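Local coordinates for protein GlcNAc Inducible Gene 2, GIG2 (PDB 6AKZ) that binds an iron ion and probably acts as a metal-dependent oxygenase of the DUF1479 family, within the cupin clan, at residues D100-E105 with Q136-F141; V130-P135 with R389-K394; I249-R254 with P398-S403; S428-S431 with F437-P440. One frame throughout, in Å; residues are numbered along the deposited sequence.

Contact 1. Residues D100-E105 with Q136-F141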
loop_
_atom_site.group_PDB
_atom_site.type_symbol
_atom_site.label_atom_id
_atom_site.label_comp_id
_atom_site.label_asym_id
_atom_site.label_seq_id
_atom_site.Cartn_x
_atom_site.Cartn_y
_atom_site.Cartn_z
ATOM N N ASP A 100 20.067 -3.216 15.595
ATOM C CA ASP A 100 21.463 -2.957 15.247
ATOM C C ASP A 100 22.131 -4.179 14.612
ATOM O O ASP A 100 22.863 -4.053 13.631
ATOM C CB ASP A 100 22.249 -2.513 16.482
ATOM C CG ASP A 100 21.696 -1.243 17.098
ATOM O OD1 ASP A 100 20.706 -0.702 16.560
ATOM O OD2 ASP A 100 22.249 -0.785 18.120
ATOM N N ILE A 101 21.870 -5.361 15.168
ATOM C CA ILE A 101 22.418 -6.583 14.635
ATOM C C ILE A 101 21.881 -6.790 13.211
ATOM O O ILE A 101 22.623 -7.099 12.292
ATOM C CB ILE A 101 22.035 -7.741 15.603
ATOM C CG1 ILE A 101 22.842 -7.648 16.894
ATOM C CG2 ILE A 101 22.240 -9.086 14.933
ATOM C CD1 ILE A 101 22.197 -8.383 18.067
ATOM N N TRP A 102 20.565 -6.676 13.024
ATOM C CA TRP A 102 19.999 -6.814 11.685
ATOM C C TRP A 102 20.554 -5.822 10.656
ATOM O O TRP A 102 20.892 -6.205 9.526
ATOM C CB TRP A 102 18.452 -6.700 11.740
ATOM C CG TRP A 102 17.714 -7.882 12.288
ATOM C CD1 TRP A 102 18.150 -9.187 12.333
ATOM C CD2 TRP A 102 16.379 -7.890 12.794
ATOM N NE1 TRP A 102 17.204 -9.973 12.893
ATOM C CE2 TRP A 102 16.093 -9.232 13.178
ATOM C CE3 TRP A 102 15.390 -6.911 12.999
ATOM C CZ2 TRP A 102 14.850 -9.600 13.736
ATOM C CZ3 TRP A 102 14.149 -7.295 13.507
ATOM C CH2 TRP A 102 13.903 -8.609 13.937
ATOM N N PHE A 103 20.694 -4.560 11.059
ATOM C CA PHE A 103 21.221 -3.514 10.160
ATOM C C PHE A 103 22.655 -3.896 9.775
ATOM O O PHE A 103 23.000 -3.873 8.617
ATOM C CB PHE A 103 21.222 -2.121 10.817
ATOM C CG PHE A 103 21.778 -1.075 9.941
ATOM C CD1 PHE A 103 21.101 -0.671 8.815
ATOM C CD2 PHE A 103 23.081 -0.601 10.145
ATOM C CE1 PHE A 103 21.648 0.257 7.917
ATOM C CE2 PHE A 103 23.643 0.305 9.274
ATOM C CZ PHE A 103 22.916 0.746 8.164
ATOM N N ASN A 104 23.459 -4.257 10.780
ATOM C CA ASN A 104 24.846 -4.599 10.450
ATOM C C ASN A 104 24.990 -5.833 9.570
ATOM O O ASN A 104 25.757 -5.796 8.638
ATOM C CB ASN A 104 25.654 -4.757 11.717
ATOM C CG ASN A 104 25.840 -3.476 12.434
ATOM O OD1 ASN A 104 26.034 -2.406 11.843
ATOM N ND2 ASN A 104 25.835 -3.563 13.725
ATOM N N GLU A 105 24.161 -6.872 9.799
ATOM C CA GLU A 105 24.108 -8.026 8.908
ATOM C C GLU A 105 23.647 -7.688 7.509
ATOM O O GLU A 105 24.215 -8.237 6.577
ATOM C CB GLU A 105 23.197 -9.132 9.442
ATOM C CG GLU A 105 23.715 -9.712 10.748
ATOM C CD GLU A 105 22.780 -10.764 11.409
ATOM O OE1 GLU A 105 21.511 -10.640 11.446
ATOM O OE2 GLU A 105 23.354 -11.682 12.028
ATOM N N GLN A 136 16.005 -10.061 7.035
ATOM C CA GLN A 136 14.679 -9.938 6.478
ATOM C C GLN A 136 13.691 -11.026 6.907
ATOM O O GLN A 136 12.562 -10.741 7.400
ATOM C CB GLN A 136 14.708 -9.762 4.982
ATOM C CG GLN A 136 15.213 -8.402 4.560
ATOM C CD GLN A 136 15.605 -8.427 3.125
ATOM O OE1 GLN A 136 16.519 -9.190 2.706
ATOM N NE2 GLN A 136 14.946 -7.549 2.331
ATOM N N THR A 137 14.130 -12.263 6.830
ATOM C CA THR A 137 13.311 -13.396 7.207
ATOM C C THR A 137 13.060 -13.361 8.684
ATOM O O THR A 137 11.895 -13.500 9.136
ATOM C CB THR A 137 13.949 -14.730 6.728
ATOM O OG1 THR A 137 13.965 -14.719 5.323
ATOM C CG2 THR A 137 13.152 -15.922 7.164
ATOM N N GLU A 138 14.088 -13.027 9.480
ATOM C CA GLU A 138 13.859 -12.911 10.888
ATOM C C GLU A 138 12.938 -11.761 11.296
ATOM O O GLU A 138 12.201 -11.864 12.262
ATOM C CB GLU A 138 15.172 -12.786 11.690
ATOM C CG GLU A 138 16.033 -14.065 11.633
ATOM C CD GLU A 138 17.282 -13.941 12.500
ATOM O OE1 GLU A 138 17.632 -12.793 12.912
ATOM O OE2 GLU A 138 17.898 -15.007 12.774
ATOM N N ALA A 139 13.078 -10.635 10.619
ATOM C CA ALA A 139 12.252 -9.446 10.909
ATOM C C ALA A 139 10.769 -9.699 10.591
ATOM O O ALA A 139 9.839 -9.412 11.385
ATOM C CB ALA A 139 12.783 -8.216 10.108
ATOM N N ARG A 140 10.555 -10.240 9.437
ATOM C CA ARG A 140 9.222 -10.508 8.961
ATOM C C ARG A 140 8.472 -11.434 9.902
ATOM O O ARG A 140 7.309 -11.288 10.104
ATOM C CB ARG A 140 9.280 -11.106 7.554
ATOM C CG ARG A 140 9.692 -10.110 6.483
ATOM C CD ARG A 140 9.707 -10.697 5.080
ATOM N NE ARG A 140 10.279 -9.841 4.046
ATOM C CZ ARG A 140 11.265 -10.172 3.213
ATOM N NH1 ARG A 140 11.803 -11.343 3.254
ATOM N NH2 ARG A 140 11.688 -9.328 2.329
ATOM N N PHE A 141 9.159 -12.371 10.474
ATOM C CA PHE A 141 8.529 -13.321 11.327
ATOM C C PHE A 141 8.773 -13.178 12.807
ATOM O O PHE A 141 8.371 -14.042 13.577
ATOM C CB PHE A 141 8.787 -14.701 10.807
ATOM C CG PHE A 141 8.316 -14.886 9.416
ATOM C CD1 PHE A 141 6.994 -14.694 9.087
ATOM C CD2 PHE A 141 9.193 -15.280 8.464
ATOM C CE1 PHE A 141 6.547 -14.893 7.797
ATOM C CE2 PHE A 141 8.769 -15.463 7.155
ATOM C CZ PHE A 141 7.447 -15.283 6.844
#
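Trp102, on helix 96-112, lays its indole against helix 134-140 and is held there in two ways, by a hydrogen bond at its edge and by packing over its six-membered ring. The polar part is one bond: Trp102 NE1 donates to Glu138 OE1 at 2.9 Å, nearly straight with an N-H...O angle of 164°. The acceptor sits almost in the plane of the indole and is approached on its anti lone pair, away from OE2. Ring and carboxylate are not coplanar, however; their planes stand 58° apart. With CG turned beside the backbone N (chi1 -66°) and the chain extended beyond it, Glu138 carries its carboxylate out to the edge of the indole at NE1. The other oxygen, OE2, is taken by salt bridges to Lys134 and Lys423, so the carboxylate is gripped at both ends, and the two lysines probably favour its charged form, even with Glu105 OE1 only 4.7 Å from Glu138 OE1.

The apolar part lies over one face of the indole. Ala139 CB makes a CH-pi contact over that face, 4.0 Å from the centroid of the six-membered ring of Trp102. The ring lies close on the helix backbone here, with Trp102 CH2 3.5 Å from Ala139 CA. This is helix-to-helix packing through a single large aromatic, joining helices 96-112 and 134-140 away from the iron site of this cupin-clan protein.

Contact 2. Residues V130-P135 with R389-K394; sequences VFWSKP and RDAFLK
Trp132 and Phe392 form the aromatic part of this buried contact: an offset edge-to-face pair in which the edge of the phenyl ring is directed at the indole face. The centroids of the Trp132 five-membered ring and the Phe392 ring are 5.7 Å apart, with the planes at 80°. Phe392 swings CG away from its own backbone N (chi1 -171°), which brings CD1 over the rim of the indole face, 3.8 Å from Trp132 CB.

Backbone takes part too. Phe392 CA stands over the same five-membered ring in a CH-pi contact, 4.2 Å from its centroid and 8° off the normal. The opposite face of the indole is covered by Phe131 CB, so the ring is sandwiched between its own neighbour and the helix. In the fold, this docks the loop leading into helix 134-140, with Ser133 at the N-cap, onto the C-terminal part of helix 382-394.

Aliphatic packing completes the contact at the nitrogen side of the indole. Ala391 CB lies 3.6 Å from Trp132 NE1 and 3.9 Å from Trp132 CZ2. The N-H itself is spent on the carbonyl oxygen of Ile396, just beyond helix 382-394, which satisfies the polar atom of this buried ring.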
loop_
_atom_site.group_PDB
_atom_site.type_symbol
_atom_site.label_atom_id
_atom_site.label_comp_id
_atom_site.label_asym_id
_atom_site.label_seq_id
_atom_site.Cartn_x
_atom_site.Cartn_y
_atom_site.Cartn_z
ATOM N N VAL A 130 17.980 -6.620 -2.063
ATOM C CA VAL A 130 18.120 -7.787 -1.269
ATOM C C VAL A 130 16.686 -8.084 -0.772
ATOM O O VAL A 130 15.979 -7.216 -0.199
ATOM C CB VAL A 130 19.161 -7.637 -0.150
ATOM C CG1 VAL A 130 18.839 -6.526 0.866
ATOM C CG2 VAL A 130 19.286 -8.930 0.615
ATOM N N PHE A 131 16.258 -9.317 -0.975
ATOM C CA PHE A 131 14.890 -9.734 -0.624
ATOM C C PHE A 131 14.761 -10.802 0.458
ATOM O O PHE A 131 13.816 -10.706 1.290
ATOM C CB PHE A 131 14.205 -10.171 -1.907
ATOM C CG PHE A 131 14.144 -9.082 -2.940
ATOM C CD1 PHE A 131 13.199 -8.078 -2.868
ATOM C CD2 PHE A 131 15.133 -8.993 -3.948
ATOM C CE1 PHE A 131 13.123 -7.098 -3.838
ATOM C CE2 PHE A 131 15.095 -7.987 -4.914
ATOM C CZ PHE A 131 14.079 -7.024 -4.856
ATOM N N TRP A 132 15.660 -11.822 0.471
ATOM C CA TRP A 132 15.504 -13.026 1.278
ATOM C C TRP A 132 16.587 -13.242 2.362
ATOM O O TRP A 132 16.771 -14.363 2.878
ATOM C CB TRP A 132 15.338 -14.296 0.361
ATOM C CG TRP A 132 14.348 -14.176 -0.793
ATOM C CD1 TRP A 132 14.611 -14.258 -2.133
ATOM C CD2 TRP A 132 12.955 -13.827 -0.697
ATOM N NE1 TRP A 132 13.469 -14.016 -2.890
ATOM C CE2 TRP A 132 12.439 -13.742 -2.026
ATOM C CE3 TRP A 132 12.090 -13.620 0.376
ATOM C CZ2 TRP A 132 11.117 -13.461 -2.293
ATOM C CZ3 TRP A 132 10.732 -13.298 0.081
ATOM C CH2 TRP A 132 10.274 -13.249 -1.225
ATOM N N SER A 133 17.320 -12.179 2.697
ATOM C CA SER A 133 18.404 -12.311 3.672
ATOM C C SER A 133 17.896 -12.767 5.016
ATOM O O SER A 133 16.699 -12.593 5.352
ATOM C CB SER A 133 19.123 -10.932 3.817
ATOM O OG SER A 133 18.313 -9.972 4.474
ATOM N N LYS A 134 18.789 -13.326 5.845
ATOM C CA LYS A 134 18.401 -13.734 7.157
ATOM C C LYS A 134 17.741 -12.609 8.004
ATOM O O LYS A 134 16.743 -12.855 8.707
ATOM C CB LYS A 134 19.605 -14.319 7.914
ATOM C CG LYS A 134 19.265 -14.816 9.334
ATOM C CD LYS A 134 20.556 -14.957 10.135
ATOM C CE LYS A 134 20.531 -16.137 11.095
ATOM N NZ LYS A 134 20.504 -15.743 12.540
ATOM N N PRO A 135 18.336 -11.377 7.980
ATOM C CA PRO A 135 17.661 -10.376 8.809
ATOM C C PRO A 135 16.224 -10.076 8.341
ATOM O O PRO A 135 15.352 -9.799 9.199
ATOM C CB PRO A 135 18.556 -9.133 8.724
ATOM C CG PRO A 135 19.811 -9.571 7.965
ATOM C CD PRO A 135 19.642 -10.924 7.459
ATOM N N ARG A 389 7.286 -18.391 -3.074
ATOM C CA ARG A 389 7.760 -19.756 -2.866
ATOM C C ARG A 389 8.864 -20.109 -3.863
ATOM O O ARG A 389 9.881 -20.698 -3.497
ATOM C CB ARG A 389 6.603 -20.750 -2.987
ATOM C CG ARG A 389 7.041 -22.197 -3.144
ATOM C CD ARG A 389 5.906 -23.065 -3.662
ATOM N NE ARG A 389 6.287 -24.472 -3.742
ATOM C CZ ARG A 389 5.963 -25.387 -2.833
ATOM N NH1 ARG A 389 5.250 -25.043 -1.769
ATOM N NH2 ARG A 389 6.352 -26.645 -2.987
ATOM N N ASP A 390 8.650 -19.742 -5.123
ATOM C CA ASP A 390 9.603 -20.001 -6.192
ATOM C C ASP A 390 10.881 -19.191 -6.047
ATOM O O ASP A 390 11.978 -19.717 -6.237
ATOM C CB ASP A 390 8.962 -19.724 -7.555
ATOM C CG ASP A 390 9.844 -20.150 -8.711
ATOM O OD1 ASP A 390 10.093 -21.366 -8.854
ATOM O OD2 ASP A 390 10.290 -19.270 -9.476
ATOM N N ALA A 391 10.748 -17.912 -5.713
ATOM C CA ALA A 391 11.953 -17.066 -5.565
ATOM C C ALA A 391 12.818 -17.430 -4.383
ATOM O O ALA A 391 14.063 -17.392 -4.479
ATOM C CB ALA A 391 11.560 -15.610 -5.490
ATOM N N PHE A 392 12.191 -17.734 -3.263
ATOM C CA PHE A 392 12.922 -18.093 -2.070
ATOM C C PHE A 392 13.638 -19.447 -2.250
ATOM O O PHE A 392 14.770 -19.647 -1.742
ATOM C CB PHE A 392 11.981 -18.213 -0.918
ATOM C CG PHE A 392 12.643 -18.382 0.420
ATOM C CD1 PHE A 392 13.081 -17.279 1.113
ATOM C CD2 PHE A 392 12.866 -19.654 0.970
ATOM C CE1 PHE A 392 13.669 -17.394 2.351
ATOM C CE2 PHE A 392 13.466 -19.794 2.208
ATOM C CZ PHE A 392 13.852 -18.679 2.913
ATOM N N LEU A 393 12.913 -20.395 -2.850
ATOM C CA LEU A 393 13.457 -21.758 -3.029
ATOM C C LEU A 393 14.654 -21.676 -4.015
ATOM O O LEU A 393 15.632 -22.406 -3.855
ATOM C CB LEU A 393 12.385 -22.732 -3.523
ATOM C CG LEU A 393 11.426 -23.292 -2.475
ATOM C CD1 LEU A 393 10.321 -24.117 -3.152
ATOM C CD2 LEU A 393 12.168 -24.077 -1.390
ATOM N N LYS A 394 14.563 -20.834 -5.007
ATOM C CA LYS A 394 15.638 -20.634 -6.002
ATOM C C LYS A 394 16.676 -19.565 -5.620
ATOM O O LYS A 394 17.674 -19.397 -6.347
ATOM C CB LYS A 394 15.036 -20.219 -7.328
ATOM C CG LYS A 394 14.243 -21.336 -7.979
ATOM C CD LYS A 394 13.543 -20.886 -9.246
ATOM C CE LYS A 394 14.438 -21.129 -10.444
ATOM N NZ LYS A 394 14.077 -20.317 -11.640
#

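Contact 3. Residues I249-R254 with P398-S403; sequences ICSSFR and PADYRS
Asp400 OD2 is gripped from two quarters: the backbone N-H of Ser251 reaches it across the contact, and the hydroxyl of Tyr174 supplies a second hydrogen bond. Ser251 N lies 2.7 Å from Asp400 OD2 with an N-H...O angle of 165°, arriving on the syn side of the oxygen and 19° out of the carboxylate plane. These two bonds on one oxygen should limit the rotation of the carboxylate about the CB-CG bond of Asp400. The other oxygen faces the serine side chain. Ser251 OG also faces Asp400 OD1, though the modelled 2.4 Å between them is too short to rely on.

OG lies beside the backbone N of Ser251 (chi1 -75°), which puts hydroxyl and N-H on the side of Asp400. On the other side, Asp400 is the second residue of the short helix 399-402, and its side chain reaches from the first turn to the loop. Cys250 CA also lies 3.3 Å from Asp400 OD2, a carbon approaching the same oxygen.

The contact lies at the protein surface, yet close to the metal centre: the side chain of Cys250 is about 7 Å from that of Asp194, an iron ligand. An aspartate in the first turn of a short helix thus accepts from the loop that leads into strand 256-261, near the iron site of a cupin-clan protein.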
loop_
_atom_site.group_PDB
_atom_site.type_symbol
_atom_site.label_atom_id
_atom_site.label_comp_id
_atom_site.label_asym_id
_atom_site.label_seq_id
_atom_site.Cartn_x
_atom_site.Cartn_y
_atom_site.Cartn_z
ATOM N N ILE A 249 5.535 -1.387 -11.371
ATOM C CA ILE A 249 4.267 -2.077 -11.068
ATOM C C ILE A 249 4.523 -2.982 -9.896
ATOM O O ILE A 249 5.478 -3.716 -9.952
ATOM C CB ILE A 249 3.904 -3.035 -12.214
ATOM C CG1 ILE A 249 3.664 -2.270 -13.535
ATOM C CG2 ILE A 249 2.735 -3.924 -11.791
ATOM C CD1 ILE A 249 2.308 -1.629 -13.696
ATOM N N CYS A 250 3.684 -2.968 -8.871
ATOM C CA CYS A 250 3.810 -3.972 -7.790
ATOM C C CYS A 250 2.741 -5.039 -7.996
ATOM O O CYS A 250 1.574 -4.739 -8.078
ATOM C CB CYS A 250 3.736 -3.340 -6.419
ATOM S SG CYS A 250 3.278 -4.509 -5.091
ATOM N N SER A 251 3.151 -6.299 -8.063
ATOM C CA SER A 251 2.286 -7.389 -8.472
ATOM C C SER A 251 1.370 -7.904 -7.370
ATOM O O SER A 251 0.517 -8.697 -7.668
ATOM C CB SER A 251 3.131 -8.599 -8.946
ATOM O OG SER A 251 3.651 -8.305 -10.199
ATOM N N SER A 252 1.539 -7.500 -6.135
ATOM C CA SER A 252 0.674 -7.975 -5.044
ATOM C C SER A 252 -0.398 -6.910 -4.689
ATOM O O SER A 252 -0.244 -5.725 -4.990
ATOM C CB SER A 252 1.542 -8.261 -3.815
ATOM O OG SER A 252 2.065 -7.025 -3.269
ATOM N N PHE A 253 -1.490 -7.387 -4.108
ATOM C CA PHE A 253 -2.565 -6.591 -3.516
ATOM C C PHE A 253 -2.182 -6.362 -2.083
ATOM O O PHE A 253 -2.205 -7.317 -1.273
ATOM C CB PHE A 253 -3.894 -7.334 -3.629
ATOM C CG PHE A 253 -4.982 -6.776 -2.813
ATOM C CD1 PHE A 253 -5.258 -5.390 -2.793
ATOM C CD2 PHE A 253 -5.763 -7.598 -2.060
ATOM C CE1 PHE A 253 -6.291 -4.892 -2.010
ATOM C CE2 PHE A 253 -6.775 -7.092 -1.246
ATOM C CZ PHE A 253 -7.042 -5.738 -1.215
ATOM N N ARG A 254 -1.741 -5.132 -1.748
ATOM C CA ARG A 254 -1.331 -4.855 -0.361
ATOM C C ARG A 254 -2.417 -3.881 0.172
ATOM O O ARG A 254 -2.746 -2.905 -0.521
ATOM C CB ARG A 254 0.039 -4.151 -0.317
ATOM C CG ARG A 254 1.191 -4.978 -0.921
ATOM C CD ARG A 254 2.486 -4.204 -0.956
ATOM N NE ARG A 254 2.400 -3.080 -1.888
ATOM C CZ ARG A 254 3.345 -2.153 -2.047
ATOM N NH1 ARG A 254 4.489 -2.275 -1.405
ATOM N NH2 ARG A 254 3.172 -1.170 -2.945
ATOM N N PRO A 398 12.143 -11.651 -6.404
ATOM C CA PRO A 398 10.757 -11.863 -6.780
ATOM C C PRO A 398 10.527 -11.206 -8.115
ATOM O O PRO A 398 11.333 -10.368 -8.590
ATOM C CB PRO A 398 9.958 -11.168 -5.664
ATOM C CG PRO A 398 10.890 -10.288 -4.940
ATOM C CD PRO A 398 12.280 -10.859 -5.146
ATOM N N ALA A 399 9.450 -11.603 -8.741
ATOM C CA ALA A 399 9.172 -11.284 -10.126
ATOM C C ALA A 399 9.215 -9.850 -10.502
ATOM O O ALA A 399 9.565 -9.527 -11.635
ATOM C CB ALA A 399 7.784 -11.818 -10.489
ATOM N N ASP A 400 8.739 -8.966 -9.621
ATOM C CA ASP A 400 8.718 -7.540 -9.964
ATOM C C ASP A 400 10.125 -6.985 -10.123
ATOM O O ASP A 400 10.288 -5.987 -10.822
ATOM C CB ASP A 400 7.986 -6.673 -8.918
ATOM C CG ASP A 400 6.495 -7.016 -8.791
ATOM O OD1 ASP A 400 5.947 -7.598 -9.733
ATOM O OD2 ASP A 400 5.815 -6.649 -7.799
ATOM N N TYR A 401 11.126 -7.596 -9.498
ATOM C CA TYR A 401 12.496 -7.150 -9.678
ATOM C C TYR A 401 13.264 -8.041 -10.657
ATOM O O TYR A 401 14.037 -7.561 -11.471
ATOM C CB TYR A 401 13.185 -7.069 -8.321
ATOM C CG TYR A 401 12.649 -5.853 -7.595
ATOM C CD1 TYR A 401 13.199 -4.570 -7.831
ATOM C CD2 TYR A 401 11.527 -5.950 -6.773
ATOM C CE1 TYR A 401 12.656 -3.438 -7.205
ATOM C CE2 TYR A 401 11.010 -4.822 -6.121
ATOM C CZ TYR A 401 11.553 -3.595 -6.358
ATOM O OH TYR A 401 11.020 -2.520 -5.715
ATOM N N ARG A 402 13.046 -9.335 -10.544
ATOM C CA ARG A 402 13.703 -10.323 -11.388
ATOM C C ARG A 402 13.487 -9.970 -12.870
ATOM O O ARG A 402 14.396 -10.126 -13.687
ATOM C CB ARG A 402 13.122 -11.687 -11.052
ATOM C CG ARG A 402 13.640 -12.840 -11.885
ATOM C CD ARG A 402 14.935 -13.314 -11.353
ATOM N NE ARG A 402 15.356 -14.512 -12.066
ATOM C CZ ARG A 402 16.571 -15.055 -11.969
ATOM N NH1 ARG A 402 17.514 -14.533 -11.185
ATOM N NH2 ARG A 402 16.856 -16.162 -12.672
ATOM N N SER A 403 12.291 -9.475 -13.207
ATOM C CA SER A 403 11.952 -9.150 -14.601
ATOM C C SER A 403 12.716 -7.962 -15.162
ATOM O O SER A 403 12.646 -7.700 -16.359
ATOM C CB SER A 403 10.436 -8.897 -14.744
ATOM O OG SER A 403 10.067 -7.680 -14.101
#

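Contact 4. Residues S428-S431 with F437-P440; sequences SKRS and FEKP
Phe437 packs on Arg430 where the loop after helix 426-431 passes back by that arginine; this is a local helix-to-loop contact ahead of helix 445-460. The phenyl ring meets the aliphatic base of the arginine, with Phe437 CE1 3.7 Å from Arg430 CB, while its far end touches the backbone: Phe437 CZ is 3.5 Å from Arg430 O. Ala454 and Arg451 of helix 445-460 also touch this ring, so Phe437 is buried between the two helices.

Next along the chain, Glu438 crosses the outer half of the same arginine at a slant. Arg430 is extended from CG to NE, which carries its guanidinium beyond the phenyl ring to Glu438. There Glu438 CB lies over one face of the guanidinium, offset toward its rim and 3.7 Å from Arg430 NH2. Arg430 NE is engaged separately, in a hydrogen bond to the carbonyl oxygen of Glu436, which helps to hold the flat group in place.

The acid itself makes no salt bridge with Arg430. The carboxylate and guanidinium planes are 52° apart, and Glu438 OE1 stays 4.2 Å from Arg430 NH1, well out of the guanidinium plane, with no N-H aimed at it.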
loop_
_atom_site.group_PDB
_atom_site.type_symbol
_atom_site.label_atom_id
_atom_site.label_comp_id
_atom_site.label_asym_id
_atom_site.label_seq_id
_atom_site.Cartn_x
_atom_site.Cartn_y
_atom_site.Cartn_z
ATOM N N SER A 428 5.104 -19.442 9.778
ATOM C CA SER A 428 5.978 -18.649 8.896
ATOM C C SER A 428 6.146 -19.269 7.538
ATOM O O SER A 428 6.177 -18.596 6.521
ATOM C CB SER A 428 7.356 -18.469 9.463
ATOM O OG SER A 428 7.308 -17.922 10.734
ATOM N N LYS A 429 6.313 -20.596 7.492
ATOM C CA LYS A 429 6.467 -21.253 6.231
ATOM C C LYS A 429 5.191 -21.106 5.366
ATOM O O LYS A 429 5.276 -20.945 4.156
ATOM C CB LYS A 429 6.778 -22.755 6.432
ATOM C CG LYS A 429 8.143 -22.997 6.982
ATOM C CD LYS A 429 8.378 -24.409 7.311
ATOM C CE LYS A 429 9.866 -24.579 7.610
ATOM N NZ LYS A 429 10.104 -25.972 8.069
ATOM N N ARG A 430 4.035 -21.060 5.994
ATOM C CA ARG A 430 2.773 -20.879 5.237
ATOM C C ARG A 430 2.752 -19.495 4.629
ATOM O O ARG A 430 2.380 -19.369 3.503
ATOM C CB ARG A 430 1.575 -21.048 6.148
ATOM C CG ARG A 430 1.291 -22.523 6.425
ATOM C CD ARG A 430 0.252 -22.626 7.518
ATOM N NE ARG A 430 -0.032 -24.043 7.786
ATOM C CZ ARG A 430 -0.267 -24.590 8.986
ATOM N NH1 ARG A 430 -0.394 -23.877 10.081
ATOM N NH2 ARG A 430 -0.524 -25.902 9.049
ATOM N N SER A 431 3.234 -18.497 5.365
ATOM C CA SER A 431 3.384 -17.159 4.799
ATOM C C SER A 431 4.269 -16.985 3.525
ATOM O O SER A 431 4.089 -16.048 2.687
ATOM C CB SER A 431 3.752 -16.162 5.928
ATOM O OG SER A 431 2.726 -16.078 6.887
ATOM N N PHE A 437 -1.914 -24.552 3.860
ATOM C CA PHE A 437 -2.752 -23.919 4.913
ATOM C C PHE A 437 -3.638 -24.916 5.600
ATOM O O PHE A 437 -4.134 -25.832 4.990
ATOM C CB PHE A 437 -3.582 -22.786 4.302
ATOM C CG PHE A 437 -2.739 -21.680 3.765
ATOM C CD1 PHE A 437 -2.199 -20.750 4.650
ATOM C CD2 PHE A 437 -2.452 -21.603 2.434
ATOM C CE1 PHE A 437 -1.342 -19.779 4.181
ATOM C CE2 PHE A 437 -1.635 -20.579 1.954
ATOM C CZ PHE A 437 -1.095 -19.654 2.858
ATOM N N GLU A 438 -3.713 -24.820 6.917
ATOM C CA GLU A 438 -4.623 -25.594 7.702
ATOM C C GLU A 438 -6.034 -25.015 7.525
ATOM O O GLU A 438 -6.196 -23.809 7.430
ATOM C CB GLU A 438 -4.172 -25.516 9.177
ATOM C CG GLU A 438 -4.732 -26.603 10.075
ATOM C CD GLU A 438 -4.700 -26.211 11.571
ATOM O OE1 GLU A 438 -3.725 -25.562 11.990
ATOM O OE2 GLU A 438 -5.679 -26.518 12.315
ATOM N N LYS A 439 -7.054 -25.862 7.438
ATOM C CA LYS A 439 -8.435 -25.398 7.435
ATOM C C LYS A 439 -9.189 -26.167 8.482
ATOM O O LYS A 439 -9.557 -27.289 8.175
ATOM C CB LYS A 439 -9.125 -25.666 6.157
ATOM C CG LYS A 439 -8.363 -25.025 5.068
ATOM C CD LYS A 439 -9.289 -25.178 3.942
ATOM C CE LYS A 439 -8.605 -25.203 2.659
ATOM N NZ LYS A 439 -7.171 -25.454 2.624
ATOM N N PRO A 440 -9.350 -25.591 9.677
ATOM C CA PRO A 440 -9.960 -26.209 10.848
ATOM C C PRO A 440 -11.376 -26.688 10.533
ATOM O O PRO A 440 -12.052 -26.087 9.667
ATOM C CB PRO A 440 -10.010 -25.051 11.850
ATOM C CG PRO A 440 -8.925 -24.144 11.483
ATOM C CD PRO A 440 -8.793 -24.255 9.997
#

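Overall arrangement
Contacts 1 and 2 share helix 134-140 and interlock, their centres 13 Å apart: Arg140 NH2 lies 2.7 Å from Phe131 O and Gln136 NE2 lies 2.8 Å from Val130 O, both probable hydrogen bonds. Contact 2 leads on to contact 3 along consecutive helices 382-394 and 399-402; Phe131 packs on Pro398 and Tyr401, with Phe131 CZ 3.3 Å from Tyr401 CG. Contact 4 joins the group through contact 1, where Phe141 rests on Ser428 and Ser431. Contact 3 is the one near the metal: the side chain of Cys250 is about 9 Å from the iron, held by His192, Asp194 and His355, whereas the other three lie away from it.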